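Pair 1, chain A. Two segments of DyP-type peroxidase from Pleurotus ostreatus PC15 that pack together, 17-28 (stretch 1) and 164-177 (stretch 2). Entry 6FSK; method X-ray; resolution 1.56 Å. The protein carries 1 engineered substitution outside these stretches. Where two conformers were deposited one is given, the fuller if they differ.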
# COMPACT_ATOMS: atom_id res chain seq x y z
N PRO A 17 10.05 0.45 11.99
CA PRO A 17 9.24 1.27 12.84
C PRO A 17 9.55 2.74 12.57
O PRO A 17 10.69 3.11 12.24
CB PRO A 17 9.69 0.89 14.25
CG PRO A 17 11.03 0.41 14.09
CD PRO A 17 11.11 -0.25 12.73
N LYS A 18 8.50 3.55 12.65
CA LYS A 18 8.70 4.97 12.30
C LYS A 18 7.66 5.92 12.83
O LYS A 18 6.44 5.60 12.89
CB LYS A 18 8.67 5.03 10.78
CG LYS A 18 7.39 4.43 10.15
CD LYS A 18 7.53 4.15 8.65
CE LYS A 18 6.29 3.53 8.00
NZ LYS A 18 6.61 3.02 6.64
N ARG A 19 8.10 7.14 13.07
CA ARG A 19 7.28 8.30 13.12
C ARG A 19 7.46 9.18 11.87
O ARG A 19 6.58 9.99 11.53
CB ARG A 19 7.60 9.11 14.40
CG ARG A 19 7.10 8.33 15.64
CD ARG A 19 7.25 9.09 16.96
NE ARG A 19 6.63 10.41 17.03
CZ ARG A 19 7.19 11.57 16.66
NH1 ARG A 19 8.42 11.67 16.13
NH2 ARG A 19 6.49 12.68 16.79
N THR A 20 8.65 9.03 11.22
CA THR A 20 9.00 9.79 10.02
C THR A 20 9.86 8.92 9.12
O THR A 20 10.52 7.98 9.58
CB THR A 20 9.63 11.14 10.32
OG1 THR A 20 9.81 11.93 9.15
CG2 THR A 20 10.97 10.97 11.04
N GLU A 21 9.79 9.18 7.85
CA GLU A 21 10.50 8.37 6.85
C GLU A 21 10.84 9.22 5.65
O GLU A 21 9.97 9.90 5.12
CB GLU A 21 9.65 7.13 6.46
CG GLU A 21 10.36 6.11 5.60
CD GLU A 21 9.54 4.84 5.44
OE1 GLU A 21 8.31 4.95 5.47
OE2 GLU A 21 10.18 3.74 5.25
N THR A 22 12.07 9.10 5.14
CA THR A 22 12.46 9.70 3.90
C THR A 22 12.79 8.66 2.85
O THR A 22 13.56 7.74 3.09
CB THR A 22 13.62 10.65 4.11
OG1 THR A 22 13.17 11.73 4.95
CG2 THR A 22 14.13 11.20 2.81
N TYR A 23 12.22 8.88 1.65
CA TYR A 23 12.49 8.08 0.48
C TYR A 23 13.37 8.90 -0.47
O TYR A 23 12.93 9.96 -0.95
CB TYR A 23 11.25 7.58 -0.23
CG TYR A 23 10.40 6.62 0.54
CD1 TYR A 23 9.44 7.06 1.42
CD2 TYR A 23 10.56 5.22 0.34
CE1 TYR A 23 8.63 6.17 2.13
CE2 TYR A 23 9.80 4.32 1.05
CZ TYR A 23 8.83 4.79 1.94
OH TYR A 23 8.05 3.82 2.62
N PHE A 24 14.60 8.43 -0.67
CA PHE A 24 15.59 9.09 -1.49
C PHE A 24 15.73 8.34 -2.83
O PHE A 24 16.27 7.20 -2.92
CB PHE A 24 16.92 9.16 -0.75
CG PHE A 24 18.05 9.79 -1.49
CD1 PHE A 24 18.14 11.20 -1.45
CD2 PHE A 24 18.97 9.04 -2.25
CE1 PHE A 24 19.21 11.84 -2.14
CE2 PHE A 24 20.04 9.69 -2.95
CZ PHE A 24 20.12 11.06 -2.88
N PHE A 25 15.22 8.94 -3.91
CA PHE A 25 15.19 8.33 -5.23
C PHE A 25 16.41 8.77 -6.05
O PHE A 25 16.72 9.96 -6.11
CB PHE A 25 13.91 8.68 -5.97
CG PHE A 25 12.67 8.26 -5.25
CD1 PHE A 25 12.23 6.97 -5.39
CD2 PHE A 25 11.93 9.12 -4.48
CE1 PHE A 25 11.04 6.54 -4.75
CE2 PHE A 25 10.77 8.67 -3.81
CZ PHE A 25 10.36 7.39 -3.93
N PHE A 26 17.15 7.81 -6.60
CA PHE A 26 18.43 8.10 -7.21
C PHE A 26 18.59 7.45 -8.55
O PHE A 26 17.88 6.47 -8.96
CB PHE A 26 19.55 7.68 -6.26
CG PHE A 26 19.67 6.18 -6.07
CD1 PHE A 26 20.45 5.41 -6.87
CD2 PHE A 26 19.05 5.57 -5.01
CE1 PHE A 26 20.56 4.06 -6.65
CE2 PHE A 26 19.13 4.23 -4.79
CZ PHE A 26 19.89 3.47 -5.61
N ASP A 27 19.57 7.99 -9.30
CA ASP A 27 20.11 7.38 -10.51
C ASP A 27 21.58 7.04 -10.22
O ASP A 27 22.24 7.67 -9.40
CB ASP A 27 20.09 8.26 -11.70
CG ASP A 27 18.76 8.53 -12.21
OD1 ASP A 27 17.84 7.64 -12.16
OD2 ASP A 27 18.56 9.70 -12.72
N VAL A 28 22.01 5.91 -10.79
CA VAL A 28 23.41 5.45 -10.77
C VAL A 28 24.12 6.17 -11.87
O VAL A 28 23.73 6.05 -13.02
CB VAL A 28 23.51 3.92 -10.99
CG1 VAL A 28 25.01 3.52 -10.97
CG2 VAL A 28 22.80 3.19 -9.84
N ALA A 164 30.69 11.56 -6.98
CA ALA A 164 29.45 10.83 -6.68
C ALA A 164 29.33 9.61 -7.56
O ALA A 164 29.54 9.69 -8.76
CB ALA A 164 28.27 11.76 -6.97
N SER A 165 28.71 8.56 -6.99
CA SER A 165 28.30 7.48 -7.86
C SER A 165 26.80 7.37 -8.10
O SER A 165 26.37 6.57 -8.90
CB SER A 165 28.78 6.14 -7.29
OG SER A 165 28.24 5.92 -6.02
N ILE A 166 26.04 8.20 -7.38
CA ILE A 166 24.62 8.31 -7.69
C ILE A 166 24.26 9.79 -7.70
O ILE A 166 24.96 10.62 -7.08
CB ILE A 166 23.76 7.58 -6.64
CG1 ILE A 166 23.78 8.22 -5.22
CG2 ILE A 166 24.10 6.08 -6.58
CD1 ILE A 166 23.09 7.52 -4.09
N SER A 167 23.06 10.08 -8.21
CA SER A 167 22.53 11.43 -8.07
C SER A 167 21.09 11.39 -7.63
O SER A 167 20.39 10.41 -7.93
CB SER A 167 22.68 12.00 -9.43
OG SER A 167 21.63 12.71 -9.93
N GLU A 168 20.71 12.40 -6.87
CA GLU A 168 19.33 12.53 -6.38
C GLU A 168 18.42 12.88 -7.55
O GLU A 168 18.66 13.86 -8.28
CB GLU A 168 19.22 13.59 -5.27
CG GLU A 168 17.74 13.74 -4.88
CD GLU A 168 17.52 14.74 -3.70
OE1 GLU A 168 18.47 15.32 -3.11
OE2 GLU A 168 16.35 14.92 -3.36
N VAL A 169 17.33 12.10 -7.73
CA VAL A 169 16.24 12.45 -8.61
C VAL A 169 15.31 13.38 -7.82
O VAL A 169 14.90 14.44 -8.30
CB VAL A 169 15.52 11.21 -9.20
CG1 VAL A 169 14.29 11.69 -9.97
CG2 VAL A 169 16.50 10.43 -10.11
N THR A 170 14.87 12.90 -6.66
CA THR A 170 14.07 13.64 -5.75
C THR A 170 14.01 12.91 -4.45
O THR A 170 14.58 11.75 -4.30
CB THR A 170 12.63 13.93 -6.25
OG1 THR A 170 12.05 14.95 -5.41
CG2 THR A 170 11.79 12.63 -6.19
N HIS A 171 13.42 13.52 -3.42
CA HIS A 171 13.16 12.76 -2.18
C HIS A 171 11.78 13.19 -1.67
O HIS A 171 11.31 14.31 -1.96
CB HIS A 171 14.25 12.91 -1.08
CG HIS A 171 14.35 14.26 -0.45
ND1 HIS A 171 15.15 15.27 -0.95
CD2 HIS A 171 13.83 14.72 0.69
CE1 HIS A 171 15.06 16.32 -0.15
NE2 HIS A 171 14.33 15.98 0.88
N VAL A 172 11.12 12.29 -0.97
CA VAL A 172 9.87 12.58 -0.31
C VAL A 172 9.91 12.21 1.17
O VAL A 172 10.66 11.31 1.56
CB VAL A 172 8.68 11.88 -1.01
CG1 VAL A 172 8.53 12.26 -2.46
CG2 VAL A 172 8.78 10.39 -0.88
N ARG A 173 9.15 12.91 1.99
CA ARG A 173 9.13 12.65 3.41
C ARG A 173 7.72 12.33 3.86
O ARG A 173 6.77 13.04 3.51
CB ARG A 173 9.69 13.79 4.22
CG ARG A 173 10.00 13.42 5.68
CD ARG A 173 10.47 14.66 6.44
NE ARG A 173 9.33 15.50 6.75
CZ ARG A 173 9.38 16.78 7.12
NH1 ARG A 173 10.56 17.43 7.31
NH2 ARG A 173 8.27 17.38 7.44
N GLY A 174 7.60 11.35 4.71
CA GLY A 174 6.35 11.02 5.39
C GLY A 174 6.50 11.34 6.89
O GLY A 174 7.60 11.24 7.49
N ASP A 175 5.38 11.65 7.50
CA ASP A 175 5.28 11.93 8.90
C ASP A 175 3.95 11.44 9.42
O ASP A 175 2.90 11.75 8.81
CB ASP A 175 5.32 13.43 9.09
CG ASP A 175 6.66 14.01 8.67
OD1 ASP A 175 7.64 13.85 9.49
OD2 ASP A 175 6.73 14.62 7.58
N VAL A 176 3.97 10.69 10.50
CA VAL A 176 2.69 10.28 11.08
C VAL A 176 1.92 11.52 11.55
O VAL A 176 2.49 12.61 11.79
CB VAL A 176 2.88 9.22 12.20
CG1 VAL A 176 3.58 7.96 11.65
CG2 VAL A 176 3.52 9.84 13.42
N ARG A 177 0.62 11.35 11.73
CA ARG A 177 -0.21 12.50 12.13
C ARG A 177 -0.07 12.74 13.64
O ARG A 177 0.35 11.89 14.39
CB ARG A 177 -1.63 12.23 11.67
CG ARG A 177 -1.73 12.33 10.14
CD ARG A 177 -3.11 12.05 9.58
NE ARG A 177 -4.00 13.08 10.12
CZ ARG A 177 -5.28 12.89 10.42
NH1 ARG A 177 -5.89 11.71 10.26
NH2 ARG A 177 -5.99 13.91 10.90
O HOH W 1 6.99 13.18 12.05

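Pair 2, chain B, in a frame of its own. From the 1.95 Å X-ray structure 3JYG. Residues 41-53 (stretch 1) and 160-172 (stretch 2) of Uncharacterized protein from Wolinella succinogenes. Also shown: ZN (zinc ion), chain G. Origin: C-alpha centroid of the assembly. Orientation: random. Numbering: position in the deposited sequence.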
# COMPACT_ATOMS: atom_id res chain seq x y z
N GLY B 41 20.80 4.51 11.06
CA GLY B 41 20.56 3.64 9.92
C GLY B 41 19.11 3.23 9.86
O GLY B 41 18.30 3.63 10.73
N HIS B 42 18.81 2.41 8.84
CA HIS B 42 17.46 2.02 8.46
C HIS B 42 17.45 0.76 7.66
O HIS B 42 18.43 0.43 7.01
CB HIS B 42 16.88 3.08 7.53
CG HIS B 42 16.63 4.36 8.23
ND1 HIS B 42 15.75 4.46 9.28
CD2 HIS B 42 17.16 5.58 8.05
CE1 HIS B 42 15.75 5.70 9.72
NE2 HIS B 42 16.58 6.40 8.97
N GLN B 43 16.32 0.04 7.71
CA GLN B 43 15.94 -0.91 6.68
C GLN B 43 15.13 -0.12 5.64
O GLN B 43 14.09 0.42 5.96
CB GLN B 43 15.08 -2.02 7.32
CG GLN B 43 14.52 -3.06 6.39
CD GLN B 43 15.59 -3.88 5.69
OE1 GLN B 43 16.73 -3.98 6.17
NE2 GLN B 43 15.23 -4.46 4.56
N GLY B 44 15.65 -0.02 4.43
CA GLY B 44 15.03 0.75 3.36
C GLY B 44 14.25 -0.17 2.44
O GLY B 44 14.65 -1.32 2.22
N LYS B 45 13.14 0.31 1.92
CA LYS B 45 12.49 -0.44 0.84
C LYS B 45 12.18 0.46 -0.34
O LYS B 45 11.54 1.49 -0.17
CB LYS B 45 11.23 -1.13 1.37
CG LYS B 45 10.46 -1.94 0.32
CD LYS B 45 9.09 -2.40 0.92
CE LYS B 45 9.26 -3.37 2.06
NZ LYS B 45 9.65 -4.70 1.45
N VAL B 46 12.67 0.10 -1.52
CA VAL B 46 12.36 0.83 -2.77
C VAL B 46 11.16 0.14 -3.45
O VAL B 46 11.19 -1.09 -3.64
CB VAL B 46 13.53 0.85 -3.75
CG1 VAL B 46 13.25 1.87 -4.89
CG2 VAL B 46 14.83 1.27 -3.05
N ILE B 47 10.13 0.90 -3.83
CA ILE B 47 9.06 0.34 -4.66
C ILE B 47 8.98 1.09 -6.00
O ILE B 47 8.69 2.29 -6.02
CB ILE B 47 7.68 0.41 -3.97
CG1 ILE B 47 7.80 -0.08 -2.53
CG2 ILE B 47 6.65 -0.44 -4.81
CD1 ILE B 47 6.48 -0.19 -1.76
N VAL B 48 9.21 0.36 -7.10
CA VAL B 48 9.22 0.94 -8.46
C VAL B 48 7.88 0.64 -9.15
O VAL B 48 7.47 -0.51 -9.20
CB VAL B 48 10.36 0.31 -9.30
CG1 VAL B 48 10.30 0.76 -10.78
CG2 VAL B 48 11.68 0.63 -8.69
N HIS B 49 7.20 1.67 -9.65
CA HIS B 49 5.93 1.47 -10.36
C HIS B 49 6.12 1.78 -11.83
O HIS B 49 6.63 2.86 -12.19
CB HIS B 49 4.83 2.37 -9.76
CG HIS B 49 4.58 2.13 -8.31
ND1 HIS B 49 3.53 1.37 -7.86
CD2 HIS B 49 5.24 2.56 -7.21
CE1 HIS B 49 3.54 1.36 -6.53
NE2 HIS B 49 4.58 2.07 -6.11
N LEU B 50 5.79 0.80 -12.68
CA LEU B 50 6.03 0.91 -14.10
C LEU B 50 4.65 0.85 -14.71
O LEU B 50 3.78 0.19 -14.14
CB LEU B 50 6.89 -0.25 -14.63
CG LEU B 50 8.34 -0.38 -14.12
CD1 LEU B 50 9.10 -1.45 -14.92
CD2 LEU B 50 9.07 1.01 -14.20
N GLU B 51 4.45 1.52 -15.86
CA GLU B 51 3.12 1.73 -16.45
C GLU B 51 3.09 1.64 -17.98
O GLU B 51 4.00 2.12 -18.65
CB GLU B 51 2.59 3.11 -15.97
CG GLU B 51 1.29 3.54 -16.56
CD GLU B 51 0.81 4.89 -16.05
OE1 GLU B 51 0.38 4.98 -14.89
OE2 GLU B 51 0.83 5.86 -16.83
N SER B 52 2.03 1.05 -18.53
CA SER B 52 1.78 1.07 -19.98
C SER B 52 0.28 1.21 -20.21
O SER B 52 -0.55 0.98 -19.31
CB SER B 52 2.26 -0.23 -20.65
OG SER B 52 1.77 -1.36 -19.93
N ARG B 53 -0.06 1.58 -21.45
CA ARG B 53 -1.46 1.67 -21.81
C ARG B 53 -1.93 0.41 -22.49
O ARG B 53 -3.11 0.28 -22.73
CB ARG B 53 -1.74 2.89 -22.71
CG ARG B 53 -1.11 4.17 -22.19
CD ARG B 53 -1.59 4.53 -20.78
NE ARG B 53 -1.23 5.91 -20.45
CZ ARG B 53 -2.00 6.97 -20.69
NH1 ARG B 53 -3.19 6.83 -21.27
NH2 ARG B 53 -1.56 8.19 -20.36
N GLY B 160 9.80 0.10 -23.41
CA GLY B 160 8.51 0.59 -23.93
C GLY B 160 7.52 0.95 -22.83
O GLY B 160 6.31 1.09 -23.10
N VAL B 161 8.00 1.08 -21.59
CA VAL B 161 7.09 1.40 -20.48
C VAL B 161 7.54 2.71 -19.81
O VAL B 161 8.70 3.12 -19.96
CB VAL B 161 7.02 0.24 -19.41
CG1 VAL B 161 6.62 -1.08 -20.06
CG2 VAL B 161 8.33 0.09 -18.69
N LYS B 162 6.64 3.37 -19.09
CA LYS B 162 6.95 4.57 -18.29
C LYS B 162 7.27 4.20 -16.82
O LYS B 162 6.71 3.25 -16.31
CB LYS B 162 5.72 5.48 -18.33
CG LYS B 162 5.75 6.69 -17.37
CD LYS B 162 4.31 7.28 -17.26
CE LYS B 162 4.17 8.32 -16.14
NZ LYS B 162 5.15 9.45 -16.20
N VAL B 163 8.15 4.93 -16.14
CA VAL B 163 8.21 4.84 -14.66
C VAL B 163 7.23 5.86 -14.06
O VAL B 163 7.47 7.03 -14.17
CB VAL B 163 9.60 5.22 -14.10
CG1 VAL B 163 9.68 4.91 -12.59
CG2 VAL B 163 10.69 4.49 -14.83
N SER B 164 6.15 5.42 -13.41
CA SER B 164 5.14 6.35 -12.97
C SER B 164 5.46 6.96 -11.61
O SER B 164 5.16 8.17 -11.35
CB SER B 164 3.75 5.72 -12.98
OG SER B 164 3.77 4.66 -12.09
N SER B 165 6.05 6.16 -10.74
CA SER B 165 6.64 6.70 -9.51
C SER B 165 7.59 5.71 -8.82
O SER B 165 7.67 4.53 -9.19
CB SER B 165 5.54 7.10 -8.52
OG SER B 165 4.84 5.92 -8.06
N VAL B 166 8.29 6.22 -7.81
CA VAL B 166 9.12 5.38 -6.95
C VAL B 166 8.78 5.71 -5.51
O VAL B 166 8.63 6.88 -5.16
CB VAL B 166 10.58 5.73 -7.17
CG1 VAL B 166 11.48 5.10 -6.10
CG2 VAL B 166 10.99 5.31 -8.55
N GLU B 167 8.61 4.69 -4.69
CA GLU B 167 8.42 4.89 -3.26
C GLU B 167 9.70 4.50 -2.54
O GLU B 167 10.40 3.55 -2.93
CB GLU B 167 7.27 4.02 -2.71
CG GLU B 167 5.91 4.27 -3.36
CD GLU B 167 4.83 3.39 -2.75
OE1 GLU B 167 4.31 2.51 -3.48
OE2 GLU B 167 4.56 3.54 -1.53
N PHE B 168 10.00 5.23 -1.48
CA PHE B 168 11.08 4.81 -0.59
C PHE B 168 10.61 4.83 0.87
O PHE B 168 10.23 5.89 1.40
CB PHE B 168 12.35 5.63 -0.83
CG PHE B 168 13.52 5.15 -0.01
CD1 PHE B 168 14.23 3.99 -0.38
CD2 PHE B 168 13.86 5.80 1.17
CE1 PHE B 168 15.30 3.50 0.42
CE2 PHE B 168 14.93 5.30 1.99
CZ PHE B 168 15.66 4.18 1.58
N LEU B 169 10.56 3.63 1.46
CA LEU B 169 10.16 3.46 2.85
C LEU B 169 11.41 3.55 3.74
O LEU B 169 12.37 2.78 3.60
CB LEU B 169 9.38 2.13 3.05
CG LEU B 169 7.98 1.83 2.47
CD1 LEU B 169 7.95 1.98 0.98
CD2 LEU B 169 7.50 0.39 2.81
N GLU B 170 11.41 4.55 4.62
CA GLU B 170 12.48 4.79 5.54
C GLU B 170 12.29 3.87 6.78
O GLU B 170 13.27 3.39 7.40
CB GLU B 170 12.37 6.24 5.99
CG GLU B 170 13.39 6.69 6.97
CD GLU B 170 13.03 8.04 7.53
OE1 GLU B 170 12.87 9.00 6.71
OE2 GLU B 170 12.90 8.13 8.77
N THR B 171 11.02 3.69 7.17
CA THR B 171 10.63 2.79 8.25
C THR B 171 9.32 2.07 7.82
O THR B 171 8.70 2.46 6.81
CB THR B 171 10.45 3.52 9.61
OG1 THR B 171 9.24 4.29 9.61
CG2 THR B 171 11.65 4.42 9.96
N PRO B 172 8.91 1.02 8.56
CA PRO B 172 7.65 0.45 8.10
C PRO B 172 6.54 1.48 8.27
O PRO B 172 5.52 1.38 7.60
CB PRO B 172 7.45 -0.73 9.05
CG PRO B 172 8.15 -0.30 10.34
CD PRO B 172 9.42 0.33 9.77
ZN ZN G . 17.07 8.55 9.09
O HOH W 2 11.60 0.51 5.48
O HOH W 3 15.23 8.89 10.56
O HOH W 4 15.53 9.23 7.24

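The sharpest difference lies where Phe25(A) of pair 1 coincides with His49(B) of pair 2. The side-chain centres fall 0.5 Å apart and both residues adopt the m rotamer at chi1, yet one ring makes apolar contacts and the other a polar one. Phe25(A) CE2 lies 3.9 Å from Val172(A) CG2, which sits at the ring edge. In pair 2 the position of Val172(A) is taken by Glu167(B), and the imidazole donates a hydrogen bond along its edge, from His49(B) NE2 to Glu167(B) OE1 at 2.7 Å. The same ring placement thus serves a methyl group in one pair and a carboxylate in the other.

The shared frame is a two-stranded antiparallel arrangement whose axes cross at 140° in pair 1 and 139° in pair 2; the central backbones superpose with an RMSD of 0.4 Å. Each contains a bulge at the same place, between Phe25(A) and Phe26(A) and between His49(B) and Leu50(B). There the carbonyl before the register shift accepts from the extra residue on the partner strand: Val169(A) N to Phe25(A) O is 2.8 Å, and Ser164(B) N to His49(B) O is 2.9 Å. These bulge residues match and both direct CA-to-CB toward the opposing stretch. Val169(A) brings CG2 to 3.4 Å from Asp27(A) OD2, whereas Ser164(B) places its CB 3.9 Å from Glu51(B) OE1.

On the face carrying Thr22(A) and Phe24(A), matched by Val46(B) and Val48(B), the packing is solved differently. The Phe24(A) ring reaches along the partner strand, with CE1 3.6 Å from Glu168(A) CB and CE2 3.9 Å from Ile166(A) CD1. The smaller Val48(B) stays farther from its partner strand. Val46(B), like Thr22(A), touches two residues across the strands, but both contacts are apolar: CG1 is 3.9 Å from Val166(B) CG1, and CG2 is 3.9 Å from Phe168(B) CD1.

Phe168(B) matches Arg173(A), and its ring extends beside Gly44(B), with CZ 3.9 Å from Gly44(B) CA. A CB on that glycine would clash with CZ. At the equivalent position Thr20(A) carries a side chain, with OG1 3.8 Å from Arg173(A) CG; Arg173(A) itself forms a salt bridge within its own strand, NE to Asp175(A) OD2 at 2.9 Å. Thr20(A) OG1 lies 2.8 Å from Gly174(A) O and 2.9 Å from Asp175(A) OD1. Glycine thus occurs on opposite strands: Gly174(A) matches Leu169(B), whose CD1 packs 3.8 Å from Ile47(B) CD1.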